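Local coordinates for protein phosphodiesterase (PDB 6CPU) that belongs to the cyclic nucleotide phosphodiesterase family of the HD superfamily, a largely helical protein holding a zinc and a magnesium ion, at residues G352-F364 against E483-K495. Residues are numbered along the deposited sequence; the frame is centred on the assembly and turned at random.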
ATOM      1  N   GLY A 352       4.890  -3.419  -1.399  1.00 17.10           N
ATOM      2  CA  GLY A 352       5.871  -4.448  -1.060  1.00 16.67           C
ATOM      3  C   GLY A 352       6.745  -4.060   0.113  1.00 15.83           C
ATOM      4  O   GLY A 352       7.708  -4.723   0.394  1.00 14.90           O
ATOM      5  N   HIS A 353       6.409  -2.977   0.804  1.00 15.95           N
ATOM      6  CA  HIS A 353       7.267  -2.459   1.876  1.00 16.26           C
ATOM      7  C   HIS A 353       7.406  -3.535   2.939  1.00 15.88           C
ATOM      8  O   HIS A 353       6.407  -4.077   3.365  1.00 17.29           O
ATOM      9  CB  HIS A 353       6.651  -1.172   2.444  1.00 16.33           C
ATOM     10  CG  HIS A 353       7.577  -0.347   3.282  1.00 16.60           C
ATOM     11  ND1 HIS A 353       8.085  -0.792   4.477  1.00 17.11           N
ATOM     12  CD2 HIS A 353       8.025   0.923   3.134  1.00 16.58           C
ATOM     13  CE1 HIS A 353       8.834   0.150   5.020  1.00 17.22           C
ATOM     14  NE2 HIS A 353       8.819   1.201   4.227  1.00 17.19           N
ATOM     15  N   PRO A 354       8.644  -3.888   3.345  1.00 15.92           N
ATOM     16  CA  PRO A 354       8.872  -5.002   4.259  1.00 16.72           C
ATOM     17  C   PRO A 354       8.816  -4.641   5.755  1.00 18.20           C
ATOM     18  O   PRO A 354       9.001  -5.505   6.603  1.00 19.13           O
ATOM     19  CB  PRO A 354      10.296  -5.437   3.902  1.00 16.85           C
ATOM     20  CG  PRO A 354      10.957  -4.154   3.577  1.00 16.16           C
ATOM     21  CD  PRO A 354       9.923  -3.339   2.858  1.00 16.49           C
ATOM     22  N   GLY A 355       8.557  -3.385   6.054  1.00 18.60           N
ATOM     23  CA  GLY A 355       8.411  -2.921   7.430  1.00 19.35           C
ATOM     24  C   GLY A 355       9.726  -2.432   8.040  1.00 19.66           C
ATOM     25  O   GLY A 355       9.841  -2.354   9.261  1.00 20.33           O
ATOM     26  N   THR A 356      10.712  -2.110   7.199  1.00 19.52           N
ATOM     27  CA  THR A 356      12.015  -1.582   7.659  1.00 19.98           C
ATOM     28  C   THR A 356      12.213  -0.117   7.213  1.00 20.41           C
ATOM     29  O   THR A 356      11.251   0.618   7.086  1.00 22.40           O
ATOM     30  CB  THR A 356      13.180  -2.510   7.207  1.00 20.49           C
ATOM     31  OG1 THR A 356      13.234  -2.545   5.785  1.00 20.64           O
ATOM     32  CG2 THR A 356      12.994  -3.902   7.712  1.00 20.26           C
ATOM     33  N   THR A 357      13.452   0.326   7.027  1.00 20.07           N
ATOM     34  CA  THR A 357      13.773   1.679   6.588  1.00 20.70           C
ATOM     35  C   THR A 357      14.974   1.594   5.666  1.00 20.68           C
ATOM     36  O   THR A 357      15.706   0.601   5.715  1.00 21.32           O
ATOM     37  CB  THR A 357      14.219   2.578   7.773  1.00 21.40           C
ATOM     38  OG1 THR A 357      15.382   1.999   8.385  1.00 20.20           O
ATOM     39  CG2 THR A 357      13.125   2.722   8.816  1.00 21.70           C
ATOM     40  N   ASN A 358      15.212   2.634   4.870  1.00 19.88           N
ATOM     41  CA  ASN A 358      16.422   2.685   4.039  1.00 21.16           C
ATOM     42  C   ASN A 358      17.680   2.546   4.892  1.00 22.08           C
ATOM     43  O   ASN A 358      18.583   1.780   4.555  1.00 21.23           O
ATOM     44  CB  ASN A 358      16.477   3.948   3.163  1.00 21.02           C
ATOM     45  CG  ASN A 358      15.565   3.870   1.946  1.00 21.73           C
ATOM     46  OD1 ASN A 358      15.183   2.792   1.516  1.00 22.02           O
ATOM     47  ND2 ASN A 358      15.215   5.019   1.390  1.00 22.27           N
ATOM     48  N   ASP A 359      17.726   3.242   6.026  1.00 23.50           N
ATOM     49  CA  ASP A 359      18.884   3.158   6.908  1.00 25.71           C
ATOM     50  C   ASP A 359      19.199   1.727   7.335  1.00 23.79           C
ATOM     51  O   ASP A 359      20.362   1.321   7.322  1.00 24.18           O
ATOM     52  CB  ASP A 359      18.699   4.062   8.140  1.00 29.96           C
ATOM     53  CG  ASP A 359      18.803   5.541   7.794  1.00 35.48           C
ATOM     54  OD1 ASP A 359      19.498   5.876   6.805  1.00 42.44           O
ATOM     55  OD2 ASP A 359      18.191   6.372   8.509  1.00 43.91           O
ATOM     56  N   PHE A 360      18.174   0.955   7.685  1.00 21.94           N
ATOM     57  CA  PHE A 360      18.377  -0.420   8.100  1.00 21.09           C
ATOM     58  C   PHE A 360      18.893  -1.277   6.936  1.00 20.78           C
ATOM     59  O   PHE A 360      19.826  -2.052   7.102  1.00 19.39           O
ATOM     60  CB  PHE A 360      17.075  -1.021   8.641  1.00 21.23           C
ATOM     61  CG  PHE A 360      17.106  -2.500   8.759  1.00 20.63           C
ATOM     62  CD1 PHE A 360      17.613  -3.108   9.894  1.00 21.36           C
ATOM     63  CD2 PHE A 360      16.669  -3.311   7.699  1.00 20.46           C
ATOM     64  CE1 PHE A 360      17.657  -4.480   9.986  1.00 21.64           C
ATOM     65  CE2 PHE A 360      16.716  -4.684   7.795  1.00 20.50           C
ATOM     66  CZ  PHE A 360      17.211  -5.271   8.941  1.00 21.42           C
ATOM     67  N   MET A 361      18.246  -1.144   5.772  1.00 20.56           N
ATOM     68  CA  MET A 361      18.630  -1.947   4.605  1.00 19.75           C
ATOM     69  C   MET A 361      20.087  -1.655   4.211  1.00 20.34           C
ATOM     70  O   MET A 361      20.842  -2.584   3.867  1.00 21.41           O
ATOM     71  CB  MET A 361      17.696  -1.678   3.426  1.00 19.86           C
ATOM     72  CG  MET A 361      16.217  -1.937   3.698  1.00 19.73           C
ATOM     73  SD  MET A 361      15.842  -3.658   3.971  1.00 19.85           S
ATOM     74  CE  MET A 361      15.772  -4.221   2.264  1.00 20.57           C
ATOM     75  N   ILE A 362      20.483  -0.385   4.292  1.00 20.38           N
ATOM     76  CA  ILE A 362      21.858   0.026   3.969  1.00 21.82           C
ATOM     77  C   ILE A 362      22.840  -0.526   5.008  1.00 22.65           C
ATOM     78  O   ILE A 362      23.823  -1.196   4.673  1.00 21.44           O
ATOM     79  CB  ILE A 362      21.965   1.558   3.870  1.00 21.78           C
ATOM     80  CG1 ILE A 362      21.197   2.071   2.650  1.00 22.41           C
ATOM     81  CG2 ILE A 362      23.423   2.011   3.795  1.00 22.29           C
ATOM     82  CD1 ILE A 362      20.870   3.551   2.690  1.00 22.60           C
ATOM     83  N   LYS A 363      22.565  -0.270   6.280  1.00 25.13           N
ATOM     84  CA  LYS A 363      23.541  -0.607   7.322  1.00 26.96           C
ATOM     85  C   LYS A 363      23.750  -2.111   7.471  1.00 25.75           C
ATOM     86  O   LYS A 363      24.851  -2.546   7.797  1.00 25.55           O
ATOM     87  CB  LYS A 363      23.148   0.044   8.654  1.00 30.85           C
ATOM     88  CG  LYS A 363      23.137   1.571   8.604  1.00 34.53           C
ATOM     89  CD  LYS A 363      24.532   2.190   8.512  1.00 39.83           C
ATOM     90  CE  LYS A 363      24.452   3.714   8.499  1.00 42.98           C
ATOM     91  NZ  LYS A 363      25.789   4.373   8.530  1.00 46.64           N
ATOM     92  N   PHE A 364      22.713  -2.912   7.203  1.00 23.42           N
ATOM     93  CA  PHE A 364      22.815  -4.356   7.291  1.00 22.75           C
ATOM     94  C   PHE A 364      23.037  -5.049   5.934  1.00 22.27           C
ATOM     95  O   PHE A 364      22.985  -6.272   5.851  1.00 22.38           O
ATOM     96  CB  PHE A 364      21.601  -4.923   8.032  1.00 24.34           C
ATOM     97  CG  PHE A 364      21.602  -4.566   9.491  1.00 24.42           C
ATOM     98  CD1 PHE A 364      22.098  -5.454  10.434  1.00 26.58           C
ATOM     99  CD2 PHE A 364      21.207  -3.298   9.901  1.00 26.21           C
ATOM    100  CE1 PHE A 364      22.132  -5.108  11.779  1.00 26.93           C
ATOM    101  CE2 PHE A 364      21.255  -2.938  11.242  1.00 26.36           C
ATOM    102  CZ  PHE A 364      21.718  -3.846  12.175  1.00 26.66           C
ATOM    103  N   GLU A 483       6.204  -0.087  14.612  1.00 24.77           N
ATOM    104  CA  GLU A 483       7.061  -0.549  13.517  1.00 25.30           C
ATOM    105  C   GLU A 483       8.529  -0.216  13.798  1.00 25.58           C
ATOM    106  O   GLU A 483       9.393  -1.042  13.567  1.00 24.89           O
ATOM    107  CB  GLU A 483       6.607   0.029  12.181  1.00 24.09           C
ATOM    108  CG  GLU A 483       7.262  -0.651  10.994  1.00 24.56           C
ATOM    109  CD  GLU A 483       6.597  -0.315   9.671  1.00 23.60           C
ATOM    110  OE1 GLU A 483       5.387  -0.601   9.488  1.00 21.93           O
ATOM    111  OE2 GLU A 483       7.300   0.236   8.811  1.00 24.76           O
ATOM    112  N   PHE A 484       8.796   0.979  14.325  1.00 27.26           N
ATOM    113  CA  PHE A 484      10.138   1.347  14.802  1.00 29.58           C
ATOM    114  C   PHE A 484      10.686   0.329  15.798  1.00 27.76           C
ATOM    115  O   PHE A 484      11.842  -0.086  15.676  1.00 27.64           O
ATOM    116  CB  PHE A 484      10.138   2.756  15.426  1.00 31.44           C
ATOM    117  CG  PHE A 484      11.497   3.214  15.910  1.00 37.48           C
ATOM    118  CD1 PHE A 484      12.310   4.013  15.102  1.00 39.37           C
ATOM    119  CD2 PHE A 484      11.968   2.852  17.176  1.00 39.19           C
ATOM    120  CE1 PHE A 484      13.558   4.435  15.543  1.00 41.01           C
ATOM    121  CE2 PHE A 484      13.218   3.271  17.617  1.00 40.64           C
ATOM    122  CZ  PHE A 484      14.011   4.063  16.803  1.00 41.30           C
ATOM    123  N   ALA A 485       9.868  -0.083  16.768  1.00 26.55           N
ATOM    124  CA  ALA A 485      10.294  -1.057  17.787  1.00 26.11           C
ATOM    125  C   ALA A 485      10.592  -2.438  17.200  1.00 25.21           C
ATOM    126  O   ALA A 485      11.496  -3.130  17.657  1.00 22.42           O
ATOM    127  CB  ALA A 485       9.240  -1.178  18.886  1.00 26.74           C
ATOM    128  N   GLU A 486       9.814  -2.845  16.194  1.00 23.69           N
ATOM    129  CA  GLU A 486      10.091  -4.097  15.493  1.00 23.18           C
ATOM    130  C   GLU A 486      11.434  -4.036  14.759  1.00 23.38           C
ATOM    131  O   GLU A 486      12.185  -5.008  14.767  1.00 24.37           O
ATOM    132  CB  GLU A 486       8.953  -4.442  14.523  1.00 23.54           C
ATOM    133  CG  GLU A 486       7.629  -4.800  15.211  1.00 23.60           C
ATOM    134  CD  GLU A 486       6.559  -5.275  14.222  1.00 24.51           C
ATOM    135  OE1 GLU A 486       6.861  -5.260  13.006  1.00 23.67           O
ATOM    136  OE2 GLU A 486       5.446  -5.678  14.654  1.00 23.03           O
ATOM    137  N   VAL A 487      11.737  -2.907  14.129  1.00 22.33           N
ATOM    138  CA  VAL A 487      13.026  -2.758  13.443  1.00 24.91           C
ATOM    139  C   VAL A 487      14.182  -2.840  14.454  1.00 26.03           C
ATOM    140  O   VAL A 487      15.197  -3.498  14.206  1.00 24.56           O
ATOM    141  CB  VAL A 487      13.094  -1.462  12.614  1.00 24.68           C
ATOM    142  CG1 VAL A 487      14.476  -1.273  12.000  1.00 26.33           C
ATOM    143  CG2 VAL A 487      12.051  -1.501  11.498  1.00 25.83           C
ATOM    144  N   GLU A 488      14.007  -2.218  15.622  1.00 26.12           N
ATOM    145  CA  GLU A 488      15.021  -2.322  16.684  1.00 26.87           C
ATOM    146  C   GLU A 488      15.216  -3.769  17.136  1.00 25.09           C
ATOM    147  O   GLU A 488      16.338  -4.197  17.377  1.00 25.20           O
ATOM    148  CB  GLU A 488      14.648  -1.422  17.873  1.00 28.72           C
ATOM    149  CG  GLU A 488      14.777   0.060  17.586  1.00 29.68           C
ATOM    150  CD  GLU A 488      16.173   0.456  17.147  1.00 33.59           C
ATOM    151  OE1 GLU A 488      17.141  -0.045  17.755  1.00 35.90           O
ATOM    152  OE2 GLU A 488      16.316   1.253  16.189  1.00 34.00           O
ATOM    153  N   LEU A 489      14.133  -4.537  17.219  1.00 24.77           N
ATOM    154  CA  LEU A 489      14.211  -5.925  17.638  1.00 24.88           C
ATOM    155  C   LEU A 489      14.896  -6.787  16.557  1.00 23.35           C
ATOM    156  O   LEU A 489      15.681  -7.674  16.867  1.00 22.19           O
ATOM    157  CB  LEU A 489      12.808  -6.434  17.952  1.00 26.48           C
ATOM    158  CG  LEU A 489      12.589  -7.681  18.778  1.00 29.32           C
ATOM    159  CD1 LEU A 489      13.387  -7.656  20.082  1.00 30.52           C
ATOM    160  CD2 LEU A 489      11.098  -7.789  19.074  1.00 29.04           C
ATOM    161  N   LEU A 490      14.598  -6.514  15.289  1.00 21.68           N
ATOM    162  CA  LEU A 490      15.268  -7.223  14.194  1.00 21.51           C
ATOM    163  C   LEU A 490      16.777  -6.970  14.191  1.00 21.77           C
ATOM    164  O   LEU A 490      17.552  -7.901  14.050  1.00 22.11           O
ATOM    165  CB  LEU A 490      14.673  -6.799  12.862  1.00 20.99           C
ATOM    166  CG  LEU A 490      15.319  -7.429  11.627  1.00 20.47           C
ATOM    167  CD1 LEU A 490      15.317  -8.938  11.695  1.00 20.88           C
ATOM    168  CD2 LEU A 490      14.584  -6.913  10.392  1.00 21.12           C
ATOM    169  N   LYS A 491      17.178  -5.713  14.357  1.00 22.51           N
ATOM    170  CA  LYS A 491      18.598  -5.367  14.480  1.00 24.54           C
ATOM    171  C   LYS A 491      19.273  -6.139  15.627  1.00 24.34           C
ATOM    172  O   LYS A 491      20.373  -6.673  15.468  1.00 25.04           O
ATOM    173  CB  LYS A 491      18.779  -3.871  14.702  1.00 24.51           C
ATOM    174  CG  LYS A 491      18.420  -2.961  13.537  1.00 27.07           C
ATOM    175  CD  LYS A 491      18.957  -1.571  13.833  1.00 29.75           C
ATOM    176  CE  LYS A 491      18.123  -0.451  13.257  1.00 32.47           C
ATOM    177  NZ  LYS A 491      18.407   0.817  13.989  1.00 31.92           N
ATOM    178  N   SER A 492      18.610  -6.215  16.773  1.00 25.39           N
ATOM    179  CA  SER A 492      19.169  -6.960  17.910  1.00 25.59           C
ATOM    180  C   SER A 492      19.290  -8.457  17.623  1.00 25.23           C
ATOM    181  O   SER A 492      20.281  -9.083  17.997  1.00 27.25           O
ATOM    182  CB  SER A 492      18.366  -6.686  19.188  1.00 27.45           C
ATOM    183  OG  SER A 492      18.412  -5.300  19.496  1.00 29.06           O
ATOM    184  N   VAL A 493      18.318  -9.037  16.914  1.00 23.85           N
ATOM    185  CA  VAL A 493      18.409 -10.441  16.522  1.00 23.21           C
ATOM    186  C   VAL A 493      19.622 -10.648  15.611  1.00 22.51           C
ATOM    187  O   VAL A 493      20.384 -11.592  15.789  1.00 23.19           O
ATOM    188  CB  VAL A 493      17.130 -10.924  15.771  1.00 23.84           C
ATOM    189  CG1 VAL A 493      17.350 -12.294  15.141  1.00 25.02           C
ATOM    190  CG2 VAL A 493      15.930 -10.949  16.691  1.00 24.06           C
ATOM    191  N   ILE A 494      19.780  -9.793  14.604  1.00 22.84           N
ATOM    192  CA  ILE A 494      20.903  -9.950  13.677  1.00 22.89           C
ATOM    193  C   ILE A 494      22.246  -9.790  14.407  1.00 25.27           C
ATOM    194  O   ILE A 494      23.180 -10.567  14.187  1.00 24.47           O
ATOM    195  CB  ILE A 494      20.824  -8.965  12.508  1.00 22.69           C
ATOM    196  CG1 ILE A 494      19.571  -9.274  11.665  1.00 21.75           C
ATOM    197  CG2 ILE A 494      22.088  -9.065  11.655  1.00 22.64           C
ATOM    198  CD1 ILE A 494      19.118  -8.109  10.817  1.00 22.53           C
ATOM    199  N   LYS A 495      22.324  -8.787  15.273  1.00 26.79           N
ATOM    200  CA  LYS A 495      23.547  -8.517  16.053  1.00 28.93           C
ATOM    201  C   LYS A 495      23.788  -9.536  17.156  1.00 31.00           C
ATOM    202  O   LYS A 495      24.831  -9.499  17.820  1.00 31.29           O
ATOM    203  CB  LYS A 495      23.482  -7.133  16.677  1.00 29.89           C
ATOM    204  CG  LYS A 495      23.605  -5.976  15.706  1.00 32.70           C
ATOM    205  CD  LYS A 495      23.280  -4.676  16.424  1.00 36.51           C
ATOM    206  CE  LYS A 495      23.578  -3.466  15.565  1.00 39.72           C
ATOM    207  NZ  LYS A 495      22.815  -2.261  16.008  1.00 42.42           N
TER
HETATM  208  O   HOH W   1       8.372  -4.235  10.988  1.00 31.14           O
HETATM  209  O   HOH W   2       9.802   1.287   9.198  1.00 25.18           O
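His353 meets Glu483 obliquely, the ring and carboxylate planes 46° apart, and the nearest ionisable atoms, His353 ND1 and Glu483 OE2, stay 4.5 Å apart. Within the loop, Gly355 N donates to His353 ND1 at 3.1 Å, close to the ring plane, which helps fix the rotation of the imidazole. His274 stacks on the ring and its ND1 is hydrogen-bonded to Glu483 OE2, while Phe273 N holds Glu483 OE1, so the carboxylate is gripped from outside both segments. With a positive phi, Gly355 turns the chain past the helix, and its carbonyl O lies 3.3 Å from Val487 CG2. That oxygen is satisfied by a water that also donates to Glu486 OE1; a second water joins Thr356 O to Glu483 OE2. Next, Thr357 caps helix 358-363 by accepting from Phe360 N with OG1. The short axes of 358-363 and 483-495 are nearly parallel, 10° apart and 11.6 Å at closest approach. Phe360 bridges this gap as a knob among Val487, Leu490, Lys491 and Ile494. Its CG stands anti to the backbone N (chi1 165°), directing CZ to within 3.4 Å of Leu490 CD2, and Lys491 CG touches the ring edge in its plane. Phe364, one turn on, takes Phe360 CE1 over one face and crosses the Lys491 chain at about a right angle, with CE2 3.6 Å from CG of Lys491; Ile494 CG2 reaches its CD1 at 3.8 Å. Lys491 thus lends its methylenes to both rings, while its NZ turns to a salt bridge with Glu488. The chemistry therefore changes along the contact, from water-mediated polar links beside the metal site to apolar packing farther on, with no direct hydrogen bond between the segments.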